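Local coordinates for protein fimbrial subunit type 1 (Actinomyces oris, PDB 3UXF) that forms the shaft of type 1 fimbriae as their major pilin subunit, on the surface of an oral Gram-positive bacterium, at residues 79-84 with 126-131. Sequence-based numbering, arbitrary orientation.
With CA (calcium ion), chain D.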
# COMPACT_ATOMS: atom_id res chain seq x y z
N PHE A 79 -1.68 -25.90 5.59
CA PHE A 79 -2.78 -26.02 6.54
C PHE A 79 -2.63 -27.31 7.30
O PHE A 79 -2.24 -28.32 6.73
CB PHE A 79 -4.14 -26.00 5.83
CG PHE A 79 -4.54 -24.62 5.42
CD1 PHE A 79 -5.23 -23.83 6.30
CD2 PHE A 79 -4.21 -24.12 4.17
CE1 PHE A 79 -5.60 -22.51 5.95
CE2 PHE A 79 -4.55 -22.81 3.83
CZ PHE A 79 -5.29 -22.03 4.71
N THR A 80 -2.90 -27.23 8.59
CA THR A 80 -2.96 -28.41 9.44
C THR A 80 -4.40 -28.60 9.90
O THR A 80 -5.06 -27.65 10.30
CB THR A 80 -2.07 -28.24 10.64
OG1 THR A 80 -0.71 -28.19 10.20
CG2 THR A 80 -2.24 -29.42 11.60
N ILE A 81 -4.90 -29.83 9.86
CA ILE A 81 -6.18 -30.11 10.47
C ILE A 81 -5.97 -31.01 11.69
O ILE A 81 -5.15 -31.94 11.64
CB ILE A 81 -7.19 -30.72 9.47
CG1 ILE A 81 -6.72 -32.08 8.94
CG2 ILE A 81 -7.38 -29.77 8.30
CD1 ILE A 81 -7.78 -32.79 8.06
N THR A 82 -6.68 -30.73 12.77
CA THR A 82 -6.57 -31.57 13.96
C THR A 82 -7.96 -32.09 14.33
O THR A 82 -8.88 -31.30 14.52
CB THR A 82 -6.02 -30.78 15.14
OG1 THR A 82 -4.73 -30.25 14.77
CG2 THR A 82 -5.88 -31.68 16.37
N LYS A 83 -8.14 -33.42 14.41
CA LYS A 83 -9.45 -33.96 14.78
C LYS A 83 -9.81 -33.64 16.23
O LYS A 83 -8.96 -33.72 17.11
CB LYS A 83 -9.51 -35.48 14.56
CG LYS A 83 -10.94 -36.05 14.63
CD LYS A 83 -10.95 -37.54 14.20
CE LYS A 83 -11.87 -38.40 15.07
NZ LYS A 83 -13.28 -38.03 15.13
N LEU A 84 -11.06 -33.24 16.45
CA LEU A 84 -11.50 -32.89 17.80
C LEU A 84 -12.12 -34.11 18.43
O LEU A 84 -12.61 -35.02 17.73
CB LEU A 84 -12.49 -31.74 17.78
CG LEU A 84 -11.97 -30.46 17.11
CD1 LEU A 84 -12.97 -29.33 17.30
CD2 LEU A 84 -10.58 -30.06 17.63
N ALA A 126 -5.83 -26.58 -0.52
CA ALA A 126 -5.30 -27.62 0.34
C ALA A 126 -6.39 -28.71 0.38
O ALA A 126 -7.44 -28.54 1.01
CB ALA A 126 -5.05 -27.09 1.72
N SER A 127 -6.15 -29.79 -0.36
CA SER A 127 -7.20 -30.78 -0.58
C SER A 127 -6.99 -31.98 0.28
O SER A 127 -6.26 -32.89 -0.12
CB SER A 127 -7.24 -31.22 -2.05
OG SER A 127 -7.63 -30.11 -2.85
N PHE A 128 -7.61 -32.01 1.44
CA PHE A 128 -7.46 -33.17 2.32
C PHE A 128 -8.34 -34.31 1.82
O PHE A 128 -9.51 -34.10 1.52
CB PHE A 128 -7.83 -32.81 3.76
CG PHE A 128 -6.90 -31.81 4.38
CD1 PHE A 128 -5.80 -32.24 5.07
CD2 PHE A 128 -7.10 -30.45 4.19
CE1 PHE A 128 -4.90 -31.33 5.63
CE2 PHE A 128 -6.22 -29.52 4.73
CZ PHE A 128 -5.11 -29.95 5.44
N THR A 129 -7.76 -35.51 1.72
CA THR A 129 -8.43 -36.59 1.02
C THR A 129 -9.20 -37.46 1.99
O THR A 129 -9.15 -37.25 3.20
CB THR A 129 -7.41 -37.55 0.36
OG1 THR A 129 -6.57 -38.10 1.39
CG2 THR A 129 -6.54 -36.77 -0.67
N ASP A 130 -9.84 -38.48 1.44
CA ASP A 130 -10.50 -39.51 2.26
C ASP A 130 -9.49 -40.25 3.15
O ASP A 130 -9.81 -40.65 4.27
CB ASP A 130 -11.25 -40.46 1.32
CG ASP A 130 -12.08 -41.50 2.06
OD1 ASP A 130 -12.60 -41.23 3.15
OD2 ASP A 130 -12.22 -42.61 1.51
N ALA A 131 -8.26 -40.43 2.67
CA ALA A 131 -7.26 -41.06 3.54
C ALA A 131 -6.91 -40.20 4.75
O ALA A 131 -6.51 -40.71 5.80
CB ALA A 131 -5.95 -41.42 2.75
CA CA D . -11.68 -41.49 5.46
O HOH W 1 -13.11 -42.92 6.82
O HOH W 2 -13.93 -40.49 5.69
O HOH W 3 -10.93 -43.57 4.50
O HOH W 4 -10.19 -42.13 7.18
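The Phe128 ring carries Ile81 on one face and meets the carbonyl oxygen of Phe79 at its edge. Ile81 CG2 sits 3.8 Å from the centroid of the Phe128 ring, only 19° off the normal, a CH-pi contact displaced toward the rim. The ethyl arm runs on over the same ring until Ile81 CD1 lies 3.6 Å from Phe128 CD1, because CG1 stands between the backbone N and the carbonyl carbon (chi1 63°), letting both branches lie on the aromatic surface. At the ring's far end Phe128 CZ comes 3.5 Å from Phe79 O, in the ring plane, where slightly positive aromatic hydrogens suit a carbonyl oxygen. The axes of segments 79-84 and 126-128 come within 9.0 Å, their directions 29° apart; strand 78-84 lies in the antiparallel sheet and strand 125-128 in the facing mixed sheet of the N-terminal pilin domain, a beta sandwich joined here through core side chains. Earlier in both strands, the Phe79 ring is met obliquely by Ala126 CB, 3.9 Å from Phe79 CD2; the single methyl lets the CA atoms of Phe79 and Ala126 approach to 6.9 Å, against 8.8 Å for Ile81 and Phe128, with Phe79 supplying the bulk. Beyond Phe128, Asp130 suits a calcium site by offering both its backbone O, 2.4 Å from the calcium, and its carboxylate OD1. Four waters and Thr133 O complete the shell.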